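Local atomic coordinates of malonate decarboxylase subunit alpha (Acinetobacter baumannii ATCC 17978, PDB entry 6MPR), a protein that probably acts as the carrier-protein transferase of malonate decarboxylase, exchanging acetyl for malonyl on the acyl-carrier subunit so that malonate can be decarboxylated. Residues A[274-286]-A[300-314]. Numbering follows the deposited sequence. Where two conformers were deposited one is given.
Sequences TAAIELILPTYGE and LNPHPTLIPAIETGW
E278 reaches from helix 274-286 to H303 and T305, and its carboxylate is the polar centre of the contact. E278 CB lies 3.7 Å from T305 O. E278 CG packs against L306 CD1 at 4.0 Å. The chain is extended beyond CG (chi2 165°), which carries the carboxylate out to H303 and T305. There E278 OE1 accepts a bond of 2.6 Å from T305 OG1, on its syn side but 33° out of the carboxylate plane. E278 OE2 takes the N-H of H303 ND1 at 3.0 Å, also syn and closer to the plane; a weak second bond runs from ND1 to OE1. H268 ND1 of strand 265-268 also bonds OE2. Three partners on the carboxylate probably fix its rotation. L300 CD2 covers one face of the H303 ring.

Beside the E278 backbone, a water donates to E278 O and T305 O and accepts from A309 N. L279 CD2 meets P308 CG at 3.8 Å, and P282 packs on P308 and A309. At the far end L281 lies over one face of the W314 indole, with L281 CD2 3.9 Å from W314 CZ3.

The axes of 274-286 and 307-311 come within 7.9 Å and cross at 36°. Helix 244-261 packs against I277 and I280, while helix 547-553 touches P308 and T312. Helix 272-287 is the connection of a beta-alpha-beta crossover between strands 265-268 and 297-299, parallel neighbours in the mixed sheet.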
loop_
_atom_site.group_PDB
_atom_site.type_symbol
_atom_site.label_atom_id
_atom_site.label_comp_id
_atom_site.label_asym_id
_atom_site.label_seq_id
_atom_site.Cartn_x
_atom_site.Cartn_y
_atom_site.Cartn_z
ATOM N N THR A 274 -0.372 5.794 -24.588
ATOM C CA THR A 274 -0.625 6.783 -23.541
ATOM C C THR A 274 0.171 8.061 -23.762
ATOM O O THR A 274 -0.246 9.127 -23.301
ATOM C CB THR A 274 -0.334 6.184 -22.158
ATOM O OG1 THR A 274 0.982 5.604 -22.130
ATOM C CG2 THR A 274 -1.375 5.117 -21.802
ATOM N N ALA A 275 1.311 7.984 -24.462
ATOM C CA ALA A 275 2.031 9.205 -24.820
ATOM C C ALA A 275 1.176 10.091 -25.717
ATOM O O ALA A 275 1.155 11.321 -25.561
ATOM C CB ALA A 275 3.348 8.860 -25.508
ATOM N N ALA A 276 0.460 9.476 -26.662
ATOM C CA ALA A 276 -0.464 10.225 -27.513
ATOM C C ALA A 276 -1.536 10.924 -26.686
ATOM O O ALA A 276 -1.898 12.070 -26.979
ATOM C CB ALA A 276 -1.101 9.296 -28.562
ATOM N N ILE A 277 -2.059 10.261 -25.648
ATOM C CA ILE A 277 -3.035 10.914 -24.767
ATOM C C ILE A 277 -2.435 12.172 -24.154
ATOM O O ILE A 277 -3.015 13.267 -24.226
ATOM C CB ILE A 277 -3.508 9.942 -23.664
ATOM C CG1 ILE A 277 -4.408 8.850 -24.238
ATOM C CG2 ILE A 277 -4.242 10.697 -22.562
ATOM C CD1 ILE A 277 -4.794 7.806 -23.205
ATOM N N GLU A 278 -1.261 12.021 -23.527
ATOM C CA GLU A 278 -0.584 13.148 -22.893
ATOM C C GLU A 278 -0.362 14.289 -23.879
ATOM O O GLU A 278 -0.553 15.463 -23.534
ATOM C CB GLU A 278 0.745 12.675 -22.295
ATOM C CG GLU A 278 0.576 11.559 -21.243
ATOM C CD GLU A 278 1.856 10.818 -20.892
ATOM O OE1 GLU A 278 2.959 11.331 -21.162
ATOM O OE2 GLU A 278 1.740 9.696 -20.343
ATOM N N LEU A 279 0.010 13.964 -25.121
ATOM C CA LEU A 279 0.351 14.980 -26.113
ATOM C C LEU A 279 -0.852 15.585 -26.831
ATOM O O LEU A 279 -0.694 16.623 -27.486
ATOM C CB LEU A 279 1.325 14.407 -27.147
ATOM C CG LEU A 279 2.736 14.219 -26.584
ATOM C CD1 LEU A 279 3.627 13.457 -27.565
ATOM C CD2 LEU A 279 3.344 15.572 -26.232
ATOM N N ILE A 280 -2.046 15.003 -26.729
ATOM C CA ILE A 280 -3.210 15.631 -27.336
ATOM C C ILE A 280 -4.158 16.226 -26.309
ATOM O O ILE A 280 -5.149 16.847 -26.699
ATOM C CB ILE A 280 -3.980 14.689 -28.293
ATOM C CG1 ILE A 280 -4.723 13.588 -27.541
ATOM C CG2 ILE A 280 -3.077 14.134 -29.387
ATOM C CD1 ILE A 280 -5.673 12.805 -28.415
ATOM N N LEU A 281 -3.888 16.083 -25.014
ATOM C CA LEU A 281 -4.644 16.881 -24.051
ATOM C C LEU A 281 -4.628 18.365 -24.391
ATOM O O LEU A 281 -5.709 18.971 -24.434
ATOM C CB LEU A 281 -4.131 16.633 -22.627
ATOM C CG LEU A 281 -4.587 15.331 -21.985
ATOM C CD1 LEU A 281 -3.848 15.171 -20.673
ATOM C CD2 LEU A 281 -6.103 15.362 -21.769
ATOM N N PRO A 282 -3.484 19.002 -24.681
ATOM C CA PRO A 282 -3.507 20.453 -24.914
ATOM C C PRO A 282 -4.063 20.859 -26.268
ATOM O O PRO A 282 -4.193 22.064 -26.526
ATOM C CB PRO A 282 -2.021 20.853 -24.799
ATOM C CG PRO A 282 -1.345 19.683 -24.124
ATOM C CD PRO A 282 -2.100 18.497 -24.604
ATOM N N THR A 283 -4.375 19.909 -27.146
ATOM C CA THR A 283 -4.943 20.212 -28.457
ATOM C C THR A 283 -6.363 19.667 -28.543
ATOM O O THR A 283 -7.325 20.433 -28.486
ATOM C CB THR A 283 -4.072 19.635 -29.574
ATOM O OG1 THR A 283 -3.865 18.238 -29.336
ATOM C CG2 THR A 283 -2.723 20.339 -29.630
ATOM N N TYR A 284 -6.522 18.350 -28.655
ATOM C CA TYR A 284 -7.860 17.769 -28.692
ATOM C C TYR A 284 -8.603 18.004 -27.381
ATOM O O TYR A 284 -9.786 18.364 -27.382
ATOM C CB TYR A 284 -7.755 16.280 -29.002
ATOM C CG TYR A 284 -9.079 15.565 -29.068
ATOM C CD1 TYR A 284 -10.006 15.878 -30.053
ATOM C CD2 TYR A 284 -9.386 14.547 -28.167
ATOM C CE1 TYR A 284 -11.221 15.203 -30.127
ATOM C CE2 TYR A 284 -10.596 13.868 -28.232
ATOM C CZ TYR A 284 -11.507 14.204 -29.210
ATOM O OH TYR A 284 -12.707 13.528 -29.273
ATOM N N GLY A 285 -7.922 17.827 -26.248
ATOM C CA GLY A 285 -8.567 18.089 -24.976
ATOM C C GLY A 285 -9.004 19.532 -24.843
ATOM O O GLY A 285 -10.096 19.816 -24.347
ATOM N N GLU A 286 -8.163 20.464 -25.305
ATOM C CA GLU A 286 -8.518 21.883 -25.279
ATOM C C GLU A 286 -9.726 22.176 -26.161
ATOM O O GLU A 286 -10.597 22.975 -25.791
ATOM C CB GLU A 286 -7.314 22.719 -25.718
ATOM C CG GLU A 286 -7.587 24.204 -25.908
ATOM C CD GLU A 286 -7.989 24.901 -24.632
ATOM O OE1 GLU A 286 -8.672 25.945 -24.736
ATOM O OE2 GLU A 286 -7.628 24.415 -23.533
ATOM N N LEU A 300 2.959 9.314 -11.551
ATOM C CA LEU A 300 3.630 9.148 -12.837
ATOM C C LEU A 300 5.093 9.550 -12.692
ATOM O O LEU A 300 5.416 10.451 -11.915
ATOM C CB LEU A 300 2.963 10.029 -13.911
ATOM C CG LEU A 300 3.197 9.628 -15.370
ATOM C CD1 LEU A 300 2.222 8.510 -15.749
ATOM C CD2 LEU A 300 3.017 10.829 -16.255
ATOM N N ASN A 301 5.977 8.906 -13.461
ATOM C CA ASN A 301 7.317 9.456 -13.567
ATOM C C ASN A 301 7.274 10.728 -14.412
ATOM O O ASN A 301 6.244 11.062 -15.007
ATOM C CB ASN A 301 8.278 8.410 -14.126
ATOM C CG ASN A 301 8.810 7.492 -13.041
ATOM O OD1 ASN A 301 8.325 7.516 -11.910
ATOM N ND2 ASN A 301 9.805 6.682 -13.377
ATOM N N PRO A 302 8.372 11.516 -14.430
ATOM C CA PRO A 302 8.318 12.756 -15.239
ATOM C C PRO A 302 8.462 12.491 -16.738
ATOM O O PRO A 302 9.525 12.665 -17.354
ATOM C CB PRO A 302 9.494 13.573 -14.690
ATOM C CG PRO A 302 9.961 12.864 -13.453
ATOM C CD PRO A 302 9.642 11.436 -13.691
ATOM N N HIS A 303 7.369 12.033 -17.347
ATOM C CA HIS A 303 7.378 11.740 -18.774
ATOM C C HIS A 303 7.707 13.018 -19.534
ATOM O O HIS A 303 7.028 14.038 -19.328
ATOM C CB HIS A 303 6.005 11.245 -19.239
ATOM C CG HIS A 303 5.621 9.887 -18.735
ATOM N ND1 HIS A 303 4.495 9.226 -19.189
ATOM C CD2 HIS A 303 6.196 9.072 -17.819
ATOM C CE1 HIS A 303 4.399 8.058 -18.573
ATOM N NE2 HIS A 303 5.419 7.939 -17.742
ATOM N N PRO A 304 8.729 13.024 -20.403
ATOM C CA PRO A 304 8.909 14.198 -21.264
ATOM C C PRO A 304 7.682 14.473 -22.101
ATOM O O PRO A 304 7.405 15.639 -22.421
ATOM C CB PRO A 304 10.126 13.821 -22.132
ATOM C CG PRO A 304 10.877 12.833 -21.274
ATOM C CD PRO A 304 9.760 12.007 -20.664
ATOM N N THR A 305 6.907 13.438 -22.442
ATOM C CA THR A 305 5.715 13.682 -23.245
ATOM C C THR A 305 4.605 14.371 -22.462
ATOM O O THR A 305 3.618 14.794 -23.075
ATOM C CB THR A 305 5.179 12.381 -23.845
ATOM O OG1 THR A 305 4.925 11.420 -22.810
ATOM C CG2 THR A 305 6.164 11.816 -24.847
ATOM N N LEU A 306 4.739 14.504 -21.133
ATOM C CA LEU A 306 3.800 15.299 -20.349
ATOM C C LEU A 306 4.146 16.785 -20.325
ATOM O O LEU A 306 3.348 17.582 -19.824
ATOM C CB LEU A 306 3.724 14.765 -18.900
ATOM C CG LEU A 306 2.491 15.136 -18.070
ATOM C CD1 LEU A 306 1.249 14.480 -18.670
ATOM C CD2 LEU A 306 2.686 14.695 -16.612
ATOM N N ILE A 307 5.299 17.189 -20.863
ATOM C CA ILE A 307 5.704 18.597 -20.781
ATOM C C ILE A 307 4.647 19.549 -21.349
ATOM O O ILE A 307 4.316 20.535 -20.676
ATOM C CB ILE A 307 7.089 18.790 -21.408
ATOM C CG1 ILE A 307 8.156 18.101 -20.532
ATOM C CG2 ILE A 307 7.412 20.275 -21.577
ATOM C CD1 ILE A 307 9.553 18.148 -21.112
ATOM N N PRO A 308 4.085 19.326 -22.543
ATOM C CA PRO A 308 3.082 20.289 -23.035
ATOM C C PRO A 308 1.852 20.385 -22.134
ATOM O O PRO A 308 1.329 21.486 -21.915
ATOM C CB PRO A 308 2.751 19.752 -24.438
ATOM C CG PRO A 308 4.001 19.038 -24.852
ATOM C CD PRO A 308 4.453 18.350 -23.589
ATOM N N ALA A 309 1.383 19.259 -21.593
ATOM C CA ALA A 309 0.259 19.280 -20.659
ATOM C C ALA A 309 0.598 20.039 -19.375
ATOM O O ALA A 309 -0.282 20.671 -18.780
ATOM C CB ALA A 309 -0.169 17.843 -20.328
ATOM N N ILE A 310 1.850 19.955 -18.901
ATOM C CA ILE A 310 2.245 20.768 -17.755
ATOM C C ILE A 310 2.286 22.239 -18.141
ATOM O O ILE A 310 1.741 23.097 -17.440
ATOM C CB ILE A 310 3.610 20.324 -17.213
ATOM C CG1 ILE A 310 3.546 18.887 -16.701
ATOM C CG2 ILE A 310 4.067 21.267 -16.100
ATOM C CD1 ILE A 310 4.928 18.322 -16.413
ATOM N N GLU A 311 2.942 22.552 -19.262
ATOM C CA GLU A 311 3.155 23.955 -19.616
ATOM C C GLU A 311 1.850 24.684 -19.887
ATOM O O GLU A 311 1.770 25.902 -19.667
ATOM C CB GLU A 311 4.073 24.061 -20.835
ATOM C CG GLU A 311 5.493 23.567 -20.583
ATOM C CD GLU A 311 6.163 24.304 -19.434
ATOM O OE1 GLU A 311 6.369 25.526 -19.547
ATOM O OE2 GLU A 311 6.464 23.657 -18.406
ATOM N N THR A 312 0.831 23.980 -20.389
ATOM C CA THR A 312 -0.442 24.637 -20.678
ATOM C C THR A 312 -1.411 24.613 -19.507
ATOM O O THR A 312 -2.551 25.069 -19.663
ATOM C CB THR A 312 -1.123 24.008 -21.900
ATOM O OG1 THR A 312 -1.188 22.585 -21.732
ATOM C CG2 THR A 312 -0.357 24.335 -23.181
ATOM N N GLY A 313 -1.000 24.099 -18.351
ATOM C CA GLY A 313 -1.804 24.207 -17.144
ATOM C C GLY A 313 -2.770 23.073 -16.874
ATOM O O GLY A 313 -3.627 23.221 -15.996
ATOM N N TRP A 314 -2.662 21.945 -17.586
ATOM C CA TRP A 314 -3.547 20.815 -17.307
ATOM C C TRP A 314 -3.132 20.085 -16.045
ATOM O O TRP A 314 -3.986 19.630 -15.273
ATOM C CB TRP A 314 -3.537 19.809 -18.457
ATOM C CG TRP A 314 -4.246 20.282 -19.663
ATOM C CD1 TRP A 314 -3.805 21.212 -20.558
ATOM C CD2 TRP A 314 -5.522 19.837 -20.134
ATOM N NE1 TRP A 314 -4.738 21.386 -21.552
ATOM C CE2 TRP A 314 -5.796 20.547 -21.318
ATOM C CE3 TRP A 314 -6.457 18.906 -19.669
ATOM C CZ2 TRP A 314 -6.982 20.373 -22.035
ATOM C CZ3 TRP A 314 -7.623 18.729 -20.376
ATOM C CH2 TRP A 314 -7.881 19.463 -21.549
HETATM O O HOH W 1 1.764 16.709 -22.921
HETATM O O HOH W 2 -4.696 23.485 -23.505
#